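Local coordinates for protein phosphoethanolamine N-methyltransferase 1 (Haemonchus contortus, PDB 4KRG) that transfers a methyl group from S-adenosylmethionine to phosphoethanolamine, probably as an early step of phosphocholine synthesis in this parasitic nematode, at residues Gln39-Ser44 with Ile223-Asn228; Ala66-Phe71 with Glu89-Lys94; Ile140-Asn145 with Gly154-Arg159; Ala298-Pro303 with Cys323-Val328. All blocks are in the same frame, centred on the assembly; numbering follows the deposited sequence.

Contact 1. Residues Gln39-Ser44 with Ile223-Asn228; sequences QDLEAS and IRRCNN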
# COMPACT_ATOMS: atom_id res chain seq x y z
N GLN A 39 2.72 16.09 18.36
CA GLN A 39 4.12 16.45 18.53
C GLN A 39 4.98 15.18 18.57
O GLN A 39 6.07 15.15 18.00
CB GLN A 39 4.30 17.30 19.79
CG GLN A 39 5.63 18.05 19.89
CD GLN A 39 5.58 19.19 20.91
OE1 GLN A 39 4.77 20.11 20.79
NE2 GLN A 39 6.44 19.12 21.92
N ASP A 40 4.46 14.14 19.21
CA ASP A 40 5.15 12.86 19.32
C ASP A 40 5.44 12.22 17.97
O ASP A 40 6.46 11.56 17.79
CB ASP A 40 4.32 11.87 20.14
CG ASP A 40 4.26 12.22 21.61
OD1 ASP A 40 5.10 13.02 22.08
OD2 ASP A 40 3.38 11.66 22.31
N LEU A 41 4.52 12.40 17.03
CA LEU A 41 4.56 11.66 15.77
C LEU A 41 5.02 12.47 14.57
O LEU A 41 5.50 11.90 13.60
CB LEU A 41 3.19 11.07 15.44
CG LEU A 41 2.34 10.47 16.55
CD1 LEU A 41 0.95 10.20 16.02
CD2 LEU A 41 2.97 9.19 17.06
N GLU A 42 4.87 13.79 14.62
CA GLU A 42 4.92 14.62 13.40
C GLU A 42 6.18 14.50 12.54
O GLU A 42 6.10 14.29 11.33
CB GLU A 42 4.61 16.09 13.72
CG GLU A 42 4.22 16.91 12.50
CD GLU A 42 5.41 17.41 11.71
OE1 GLU A 42 6.34 17.99 12.32
OE2 GLU A 42 5.44 17.24 10.48
N ALA A 43 7.35 14.66 13.15
CA ALA A 43 8.59 14.67 12.37
C ALA A 43 8.90 13.30 11.76
O ALA A 43 9.36 13.19 10.62
CB ALA A 43 9.74 15.18 13.20
N SER A 44 8.66 12.25 12.54
CA SER A 44 8.93 10.91 12.06
C SER A 44 7.97 10.53 10.94
O SER A 44 8.37 9.91 9.96
CB SER A 44 8.90 9.89 13.20
OG SER A 44 7.64 9.85 13.82
N ILE A 223 2.68 2.34 12.63
CA ILE A 223 2.79 0.99 13.17
C ILE A 223 3.50 1.05 14.52
O ILE A 223 2.99 0.52 15.51
CB ILE A 223 3.53 0.05 12.21
CG1 ILE A 223 2.70 -0.16 10.95
CG2 ILE A 223 3.81 -1.28 12.90
CD1 ILE A 223 3.40 -0.97 9.89
N ARG A 224 4.66 1.70 14.57
CA ARG A 224 5.48 1.67 15.78
C ARG A 224 4.80 2.31 16.97
O ARG A 224 4.88 1.80 18.09
CB ARG A 224 6.83 2.36 15.56
CG ARG A 224 7.75 1.65 14.60
CD ARG A 224 9.16 2.18 14.75
NE ARG A 224 9.20 3.64 14.78
CZ ARG A 224 9.17 4.40 13.69
NH1 ARG A 224 9.09 3.82 12.50
NH2 ARG A 224 9.22 5.72 13.79
N ARG A 225 4.15 3.44 16.74
CA ARG A 225 3.62 4.24 17.85
C ARG A 225 2.11 4.16 18.03
O ARG A 225 1.61 4.49 19.09
CB ARG A 225 4.07 5.69 17.71
CG ARG A 225 5.57 5.82 17.70
CD ARG A 225 6.04 7.25 17.64
NE ARG A 225 7.49 7.32 17.74
CZ ARG A 225 8.15 8.05 18.64
NH1 ARG A 225 7.49 8.79 19.51
NH2 ARG A 225 9.48 8.04 18.65
N CYS A 226 1.40 3.72 17.00
CA CYS A 226 -0.06 3.65 17.08
C CYS A 226 -0.61 2.25 16.82
O CYS A 226 -1.83 2.07 16.76
CB CYS A 226 -0.68 4.66 16.12
SG CYS A 226 -0.07 6.34 16.34
N ASN A 227 0.28 1.27 16.66
CA ASN A 227 -0.10 -0.11 16.33
C ASN A 227 -1.10 -0.19 15.17
O ASN A 227 -1.97 -1.06 15.14
CB ASN A 227 -0.63 -0.86 17.55
CG ASN A 227 0.48 -1.36 18.46
OD1 ASN A 227 0.55 -0.98 19.63
ND2 ASN A 227 1.35 -2.21 17.93
N ASN A 228 -0.96 0.74 14.23
CA ASN A 228 -1.89 0.87 13.12
C ASN A 228 -1.18 0.64 11.79
O ASN A 228 -0.32 1.43 11.39
CB ASN A 228 -2.55 2.25 13.16
CG ASN A 228 -3.66 2.40 12.16
OD1 ASN A 228 -4.01 1.46 11.44
ND2 ASN A 228 -4.26 3.59 12.11
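L41 places CG beside its own backbone N and extends the chain from there (chi2 169°), while R225 starts out in the same way and runs straight from CG to NE (chi2 -177°, chi3 176°); the two chains run alongside each other, tips pointing opposite ways. The result is a surface contact between two helices, helix 38-50 of the Rossmann-like methyltransferase fold and helix 220-226. The branch CD2 of L41 rests against the aliphatic part of R225, 3.7 Å from R225 CD and equally close to CB. The other branch, CD1, meets the sulfur of C226, 4.0 Å from SG. R225, itself exposed, passes the buried L41 and ends near D40: R225 NH1 comes 3.4 Å from D40 O, but the angle is too poor for a hydrogen bond, and the carboxylate stands 5.5 Å off, measured from D40 OD1 to R225 NH1. At the next turn the R224 guanidinium turns its edge to S44, with NH2 4.2 Å from CB. The S44 hydroxyl also pairs with T221 OG1, a polar link between the two helices, and donates from OG to L41 O at 3.0 Å, arriving well above the carbonyl plane.

Contact 2. Residues Ala66-Phe71 with Glu89-Lys94; sequences AGIGRF and ESFIEK. With SAH (S-adenosyl-L-homocysteine), chain D.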
# COMPACT_ATOMS: atom_id res chain seq x y z
N ALA A 66 -2.59 21.04 1.76
CA ALA A 66 -1.32 21.19 2.47
C ALA A 66 -1.47 21.68 3.91
O ALA A 66 -0.53 21.56 4.70
CB ALA A 66 -0.43 22.16 1.71
N GLY A 67 -2.63 22.24 4.24
CA GLY A 67 -2.85 22.81 5.56
C GLY A 67 -1.77 23.81 5.94
O GLY A 67 -1.36 24.63 5.13
N ILE A 68 -1.28 23.71 7.18
CA ILE A 68 -0.25 24.62 7.67
C ILE A 68 1.10 24.40 7.01
O ILE A 68 2.08 25.09 7.31
CB ILE A 68 -0.10 24.54 9.20
CG1 ILE A 68 0.41 23.15 9.61
CG2 ILE A 68 -1.42 24.89 9.89
CD1 ILE A 68 0.70 23.03 11.10
N GLY A 69 1.15 23.40 6.13
CA GLY A 69 2.25 23.24 5.20
C GLY A 69 3.47 22.49 5.68
O GLY A 69 4.58 22.74 5.19
N ARG A 70 3.30 21.56 6.62
CA ARG A 70 4.47 20.85 7.15
C ARG A 70 5.25 20.07 6.08
O ARG A 70 6.46 19.90 6.20
CB ARG A 70 4.11 19.98 8.35
CG ARG A 70 3.05 18.96 8.09
CD ARG A 70 2.56 18.29 9.36
NE ARG A 70 1.78 17.11 9.01
CZ ARG A 70 2.23 15.87 8.98
NH1 ARG A 70 3.47 15.57 9.33
NH2 ARG A 70 1.42 14.90 8.61
N PHE A 71 4.58 19.62 5.03
CA PHE A 71 5.28 19.01 3.90
C PHE A 71 5.79 20.07 2.93
O PHE A 71 6.91 19.96 2.42
CB PHE A 71 4.37 18.03 3.17
CG PHE A 71 4.06 16.79 3.95
CD1 PHE A 71 5.03 15.82 4.14
CD2 PHE A 71 2.80 16.59 4.49
CE1 PHE A 71 4.75 14.67 4.87
CE2 PHE A 71 2.52 15.44 5.22
CZ PHE A 71 3.50 14.48 5.40
N GLU A 89 -8.73 28.87 5.23
CA GLU A 89 -7.95 30.11 5.11
C GLU A 89 -6.87 30.29 6.16
O GLU A 89 -5.73 30.62 5.83
CB GLU A 89 -8.90 31.30 5.14
CG GLU A 89 -8.24 32.60 5.54
CD GLU A 89 -9.23 33.74 5.63
OE1 GLU A 89 -10.29 33.65 4.97
OE2 GLU A 89 -8.96 34.71 6.37
N SER A 90 -7.20 30.07 7.43
CA SER A 90 -6.23 30.27 8.50
C SER A 90 -5.06 29.30 8.38
O SER A 90 -3.94 29.63 8.76
CB SER A 90 -6.89 30.16 9.88
OG SER A 90 -6.75 28.86 10.41
N PHE A 91 -5.31 28.11 7.85
CA PHE A 91 -4.25 27.13 7.66
C PHE A 91 -3.23 27.66 6.66
O PHE A 91 -2.03 27.64 6.91
CB PHE A 91 -4.80 25.77 7.21
CG PHE A 91 -5.61 25.05 8.27
CD1 PHE A 91 -5.65 25.52 9.58
CD2 PHE A 91 -6.31 23.90 7.95
CE1 PHE A 91 -6.39 24.85 10.55
CE2 PHE A 91 -7.05 23.23 8.92
CZ PHE A 91 -7.08 23.71 10.22
N ILE A 92 -3.72 28.15 5.52
CA ILE A 92 -2.87 28.75 4.50
C ILE A 92 -2.11 29.95 5.08
O ILE A 92 -0.93 30.16 4.79
CB ILE A 92 -3.68 29.18 3.26
CG1 ILE A 92 -3.96 27.98 2.36
CG2 ILE A 92 -2.94 30.25 2.48
CD1 ILE A 92 -2.70 27.31 1.79
N GLU A 93 -2.80 30.73 5.92
CA GLU A 93 -2.16 31.86 6.58
C GLU A 93 -1.01 31.41 7.49
O GLU A 93 0.06 32.00 7.47
CB GLU A 93 -3.19 32.69 7.34
CG GLU A 93 -4.13 33.45 6.42
CD GLU A 93 -5.30 34.04 7.15
OE1 GLU A 93 -5.49 33.72 8.35
OE2 GLU A 93 -6.04 34.84 6.53
N LYS A 94 -1.24 30.36 8.27
CA LYS A 94 -0.18 29.79 9.10
C LYS A 94 0.96 29.22 8.24
O LYS A 94 2.13 29.36 8.58
CB LYS A 94 -0.75 28.74 10.06
CG LYS A 94 0.28 28.00 10.91
CD LYS A 94 1.24 28.96 11.61
CE LYS A 94 1.13 28.85 13.12
NZ LYS A 94 2.35 29.38 13.79
N SAH D . -1.91 17.19 4.32
CA SAH D . -1.59 17.92 5.56
CB SAH D . -2.92 18.18 6.34
CG SAH D . -3.73 16.91 6.63
SD SAH D . -5.38 17.18 7.33
C SAH D . -0.62 17.18 6.38
O SAH D . -0.63 15.95 6.39
OXT SAH D . -0.03 17.77 7.26
C5' SAH D . -6.42 17.65 5.92
C4' SAH D . -6.15 18.87 5.22
O4' SAH D . -6.76 18.82 3.90
C3' SAH D . -6.73 20.03 5.91
O3' SAH D . -5.85 21.13 5.79
C2' SAH D . -7.95 20.31 5.18
O2' SAH D . -8.30 21.66 5.28
C1' SAH D . -7.59 19.93 3.79
N9 SAH D . -8.77 19.62 2.91
C8 SAH D . -9.70 18.67 3.09
N7 SAH D . -10.47 18.66 2.01
C5 SAH D . -10.05 19.58 1.14
C6 SAH D . -10.48 20.00 -0.13
N6 SAH D . -11.57 19.42 -0.74
N1 SAH D . -9.80 20.98 -0.74
C2 SAH D . -8.75 21.56 -0.17
N3 SAH D . -8.31 21.19 1.04
C4 SAH D . -8.94 20.20 1.72
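Two backbone carbonyl oxygens, G67 O and F91 O, lie 3.6 Å apart where a type II' turn from A66 to G69 meets the first turns of helix 89-98. I68 CA also makes a nearly straight CA-H...O contact (162° at the hydrogen) to F91 O. The turn belongs to the glycine-rich loop of class I methyltransferases. G67 has positive phi, and its CA lies 3.4 Å from SAH O3'. F91 closes in on the same hydroxyl, its CD2 3.5 Å from SAH O3'. Further along the helix, K94 and I68 run alongside each other, with I68 CG2 3.7 Å from K94 CG. At the far end of the ligand, R70 carries its guanidinium to the carboxylate on an extended chain. NE donates to SAH OXT at 2.6 Å and NH2 to SAH O at 3.2 Å, both bonds bent. F71 CE2 sits 3.6 Å above one face of the guanidinium, toward its rim, and the F71 ring presents its edge to SAH O. Because R70 NH1 also forms a salt bridge with E42, the guanidinium is held from two sides, and its positive charge, itself partly balanced by E42, would stabilise the carboxylate and fix its orientation.

Contact 3. Residues Ile140-Asn145 with Gly154-Arg159; sequences IEFLLN and GYIHLR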
# COMPACT_ATOMS: atom_id res chain seq x y z
N ILE A 140 -12.42 10.05 -7.99
CA ILE A 140 -12.19 9.68 -9.38
C ILE A 140 -11.91 10.94 -10.21
O ILE A 140 -10.97 10.98 -11.00
CB ILE A 140 -13.38 8.90 -9.96
CG1 ILE A 140 -13.55 7.58 -9.20
CG2 ILE A 140 -13.17 8.63 -11.43
CD1 ILE A 140 -14.93 6.96 -9.31
N GLU A 141 -12.73 11.97 -10.00
CA GLU A 141 -12.57 13.23 -10.71
C GLU A 141 -11.25 13.90 -10.34
O GLU A 141 -10.58 14.47 -11.20
CB GLU A 141 -13.76 14.15 -10.44
CG GLU A 141 -15.06 13.62 -11.05
CD GLU A 141 -16.25 14.52 -10.80
OE1 GLU A 141 -17.27 14.39 -11.51
OE2 GLU A 141 -16.19 15.36 -9.87
N PHE A 142 -10.85 13.81 -9.08
CA PHE A 142 -9.56 14.34 -8.66
C PHE A 142 -8.43 13.63 -9.38
O PHE A 142 -7.47 14.26 -9.82
CB PHE A 142 -9.36 14.22 -7.15
CG PHE A 142 -7.96 14.54 -6.70
CD1 PHE A 142 -7.55 15.86 -6.57
CD2 PHE A 142 -7.05 13.53 -6.45
CE1 PHE A 142 -6.25 16.17 -6.17
CE2 PHE A 142 -5.76 13.83 -6.05
CZ PHE A 142 -5.36 15.15 -5.92
N LEU A 143 -8.53 12.31 -9.49
CA LEU A 143 -7.44 11.51 -10.07
C LEU A 143 -7.32 11.69 -11.58
O LEU A 143 -6.22 11.61 -12.12
CB LEU A 143 -7.59 10.04 -9.71
CG LEU A 143 -7.37 9.73 -8.23
CD1 LEU A 143 -7.79 8.30 -7.92
CD2 LEU A 143 -5.92 9.96 -7.83
N LEU A 144 -8.44 11.92 -12.25
CA LEU A 144 -8.40 12.24 -13.67
C LEU A 144 -7.82 13.63 -13.91
O LEU A 144 -7.20 13.89 -14.93
CB LEU A 144 -9.79 12.10 -14.31
CG LEU A 144 -10.33 10.66 -14.43
CD1 LEU A 144 -11.80 10.65 -14.82
CD2 LEU A 144 -9.52 9.87 -15.44
N ASN A 145 -8.03 14.54 -12.96
CA ASN A 145 -7.43 15.87 -13.02
C ASN A 145 -5.92 15.83 -12.81
O ASN A 145 -5.17 16.47 -13.54
CB ASN A 145 -8.08 16.79 -12.00
CG ASN A 145 -9.16 17.66 -12.60
OD1 ASN A 145 -9.04 18.12 -13.74
ND2 ASN A 145 -10.23 17.89 -11.85
N GLY A 154 5.62 11.66 -14.75
CA GLY A 154 5.26 12.33 -13.51
C GLY A 154 4.71 11.38 -12.46
O GLY A 154 4.30 10.27 -12.78
N TYR A 155 4.69 11.82 -11.21
CA TYR A 155 4.24 10.99 -10.10
C TYR A 155 3.13 11.66 -9.30
O TYR A 155 3.00 12.89 -9.29
CB TYR A 155 5.39 10.73 -9.15
CG TYR A 155 6.46 9.79 -9.65
CD1 TYR A 155 6.41 8.44 -9.36
CD2 TYR A 155 7.54 10.27 -10.37
CE1 TYR A 155 7.40 7.59 -9.79
CE2 TYR A 155 8.54 9.43 -10.80
CZ TYR A 155 8.46 8.09 -10.51
OH TYR A 155 9.45 7.25 -10.94
N ILE A 156 2.34 10.84 -8.62
CA ILE A 156 1.41 11.32 -7.61
C ILE A 156 1.61 10.52 -6.34
O ILE A 156 1.77 9.29 -6.38
CB ILE A 156 -0.08 11.28 -8.10
CG1 ILE A 156 -1.04 11.63 -6.96
CG2 ILE A 156 -0.43 9.94 -8.72
CD1 ILE A 156 -2.47 11.79 -7.42
N HIS A 157 1.67 11.21 -5.21
CA HIS A 157 1.73 10.54 -3.92
C HIS A 157 0.38 10.70 -3.23
O HIS A 157 -0.15 11.81 -3.15
CB HIS A 157 2.82 11.14 -3.04
CG HIS A 157 2.84 10.57 -1.65
ND1 HIS A 157 2.04 11.06 -0.64
CD2 HIS A 157 3.55 9.56 -1.11
CE1 HIS A 157 2.26 10.37 0.46
NE2 HIS A 157 3.17 9.45 0.20
N LEU A 158 -0.14 9.60 -2.71
CA LEU A 158 -1.35 9.65 -1.89
C LEU A 158 -1.11 8.86 -0.61
O LEU A 158 -0.35 7.91 -0.61
CB LEU A 158 -2.53 9.07 -2.66
CG LEU A 158 -2.80 9.77 -3.99
CD1 LEU A 158 -3.02 8.74 -5.08
CD2 LEU A 158 -4.00 10.68 -3.88
N ARG A 159 -1.76 9.28 0.46
CA ARG A 159 -1.70 8.57 1.73
C ARG A 159 -3.05 8.73 2.39
O ARG A 159 -3.54 9.85 2.54
CB ARG A 159 -0.63 9.17 2.64
CG ARG A 159 -0.56 8.51 4.01
CD ARG A 159 -1.36 9.26 5.08
NE ARG A 159 -1.04 8.75 6.41
CZ ARG A 159 0.00 9.14 7.13
NH1 ARG A 159 0.83 10.07 6.66
NH2 ARG A 159 0.21 8.61 8.33
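The F142 ring meets the strand through a single corner, CE2, which two methyl groups approach obliquely: I156 CD1 at 4.1 Å and L158 CD2 at 4.2 Å from F142 CE2. This is helix-on-sheet packing within the Rossmann-like methyltransferase fold, where helix 136-149 connects the parallel neighbours 122-126 and 154-161 in a beta-alpha-beta unit. The helix runs back against the strand at 152° between their directions, its axis 11.4 Å away, a distance bridged in this contact by apolar side chains. F142 points its CB at the strand, with CG anti to the backbone N. I156 likewise holds CG1 anti to its own N (chi1 173°) and keeps going straight, so that CD1 becomes the tip that reaches the helix. L158 has chi2 of 134°, well away from a staggered position, and spreads its two methyls to F142 and L143. On the other face of the strand, H157 is hydrogen-bonded to T127 O and H233 ND1. Helix 189-198 adds further cover through L195 on L143 and L196 on L158. L143, beginning to one side, bends its end inward and crosses I156 at about a right angle; CD2 touches I156 CD1 at 3.9 Å and L158 CD1 at 4.2 Å.

Contact 4. Residues Ala298-Pro303 with Cys323-Val328; sequences AYVFTP and CNVWNV
V300 is gripped closely: its N and O are both hydrogen-bonded to the neighbouring strand, V300 N donating to W326 O at 2.7 Å and V328 N to V300 O at the same distance, while V300 CG2 packs on V325 CG1 at 3.6 Å. At the other extreme, N324 is partly exposed and turns the end of its side chain away from strand 297-302; a bound octyl glucoside lies against it and V325. Between these segments the ladder begins with A298 N to N324 O at 2.8 Å, in the carbonyl plane, and runs through W326 N to A298 O, nearly along the C=O axis, before finishing at T302 N and V328 O. N327 CA adds a CA-H...O contact to V300 O at 3.2 Å. These are the two parallel strands of a beta-alpha-beta unit in the second, Rossmann-like half of this di-domain enzyme, joined by helix 314-321. That helix covers the face bearing V300 and V325, where S314 and L317 close over both valines. Across the sheet, Y299 and W326 project together from neighbouring strands, meeting at 4.1 Å between Y299 CE1 and W326 CD1. V328 crosses Y299 obliquely and sets CG2 3.5 Å from Y299 OH, which is hydrogen-bonded to S361. F301 CD1 reaches V328 CB at 3.9 Å, and W326 stacks edge-to-face with W365.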
# COMPACT_ATOMS: atom_id res chain seq x y z
N ALA A 298 13.22 -11.43 7.66
CA ALA A 298 12.91 -12.36 6.58
C ALA A 298 12.15 -11.66 5.46
O ALA A 298 11.30 -10.80 5.71
CB ALA A 298 12.07 -13.51 7.12
N TYR A 299 12.45 -12.01 4.22
CA TYR A 299 11.68 -11.52 3.09
C TYR A 299 10.69 -12.61 2.71
O TYR A 299 11.08 -13.73 2.42
CB TYR A 299 12.62 -11.21 1.92
CG TYR A 299 11.96 -10.66 0.67
CD1 TYR A 299 11.57 -9.33 0.58
CD2 TYR A 299 11.76 -11.47 -0.44
CE1 TYR A 299 10.98 -8.82 -0.57
CE2 TYR A 299 11.17 -10.98 -1.58
CZ TYR A 299 10.79 -9.66 -1.65
OH TYR A 299 10.22 -9.19 -2.80
N VAL A 300 9.40 -12.29 2.75
CA VAL A 300 8.36 -13.27 2.44
C VAL A 300 7.57 -12.84 1.21
O VAL A 300 7.16 -11.69 1.09
CB VAL A 300 7.44 -13.50 3.66
CG1 VAL A 300 6.19 -14.30 3.26
CG2 VAL A 300 8.19 -14.21 4.77
N PHE A 301 7.36 -13.77 0.29
CA PHE A 301 6.68 -13.46 -0.97
C PHE A 301 5.53 -14.45 -1.18
O PHE A 301 5.75 -15.65 -1.27
CB PHE A 301 7.69 -13.53 -2.12
CG PHE A 301 7.09 -13.31 -3.50
CD1 PHE A 301 6.79 -12.03 -3.94
CD2 PHE A 301 6.88 -14.37 -4.36
CE1 PHE A 301 6.25 -11.83 -5.20
CE2 PHE A 301 6.35 -14.18 -5.61
CZ PHE A 301 6.03 -12.91 -6.03
N THR A 302 4.30 -13.95 -1.23
CA THR A 302 3.12 -14.81 -1.39
C THR A 302 2.13 -14.25 -2.42
O THR A 302 1.27 -13.45 -2.09
CB THR A 302 2.40 -15.06 -0.04
OG1 THR A 302 1.99 -13.81 0.52
CG2 THR A 302 3.32 -15.76 0.94
N PRO A 303 2.26 -14.69 -3.69
CA PRO A 303 1.41 -14.17 -4.76
C PRO A 303 -0.01 -14.72 -4.73
O PRO A 303 -0.91 -14.11 -5.30
CB PRO A 303 2.12 -14.64 -6.03
CG PRO A 303 2.82 -15.89 -5.61
CD PRO A 303 3.27 -15.63 -4.20
N CYS A 323 11.85 -13.01 14.81
CA CYS A 323 12.41 -12.28 13.69
C CYS A 323 11.42 -11.25 13.17
O CYS A 323 10.24 -11.31 13.48
CB CYS A 323 12.77 -13.24 12.56
SG CYS A 323 11.34 -14.02 11.74
N ASN A 324 11.91 -10.30 12.38
CA ASN A 324 11.04 -9.35 11.71
C ASN A 324 10.72 -9.87 10.32
O ASN A 324 11.51 -10.60 9.73
CB ASN A 324 11.72 -7.98 11.63
CG ASN A 324 12.27 -7.52 12.97
OD1 ASN A 324 11.61 -7.64 14.00
ND2 ASN A 324 13.49 -6.98 12.95
N VAL A 325 9.57 -9.50 9.78
CA VAL A 325 9.15 -10.04 8.49
C VAL A 325 8.58 -8.96 7.59
O VAL A 325 7.78 -8.12 8.04
CB VAL A 325 8.08 -11.17 8.66
CG1 VAL A 325 7.59 -11.65 7.30
CG2 VAL A 325 8.63 -12.33 9.47
N TRP A 326 9.01 -8.95 6.33
CA TRP A 326 8.35 -8.19 5.28
C TRP A 326 7.72 -9.18 4.29
O TRP A 326 8.42 -9.96 3.66
CB TRP A 326 9.34 -7.29 4.54
CG TRP A 326 8.68 -6.51 3.44
CD1 TRP A 326 8.51 -6.90 2.15
CD2 TRP A 326 8.10 -5.21 3.56
NE1 TRP A 326 7.86 -5.92 1.45
CE2 TRP A 326 7.60 -4.87 2.28
CE3 TRP A 326 7.97 -4.30 4.61
CZ2 TRP A 326 6.96 -3.65 2.04
CZ3 TRP A 326 7.34 -3.09 4.36
CH2 TRP A 326 6.85 -2.77 3.08
N ASN A 327 6.40 -9.12 4.18
CA ASN A 327 5.66 -10.07 3.36
C ASN A 327 5.02 -9.32 2.21
O ASN A 327 4.18 -8.43 2.41
CB ASN A 327 4.59 -10.75 4.23
CG ASN A 327 3.79 -11.82 3.49
OD1 ASN A 327 3.75 -11.89 2.26
ND2 ASN A 327 3.11 -12.65 4.26
N VAL A 328 5.42 -9.68 0.99
CA VAL A 328 4.91 -9.07 -0.23
C VAL A 328 3.65 -9.80 -0.68
O VAL A 328 3.64 -11.03 -0.75
CB VAL A 328 5.94 -9.18 -1.37
CG1 VAL A 328 5.45 -8.48 -2.62
CG2 VAL A 328 7.28 -8.61 -0.93

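In the fold
Contact 1 is a surface contact, whereas contacts 2, 3 and 4 are buried. Contacts 2 and 3 are both nested in the chain loop that contact 1 closes, and contact 1 touches contact 2 through the E42-R70 salt bridge, tying helix 38-50 to the cofactor pocket. Contact 3 is entirely apolar, while contact 2 brings backbone atoms and charge to a ligand. Contact 4 lies on the opposite side of the chain's centre from contacts 2 and 3, its centre about 39 Å from that of contact 2, and is the one with a backbone hydrogen-bond ladder across it. Contact 3 packs the helix of one beta-alpha-beta unit on its strand; contact 4 pairs the two strands of another.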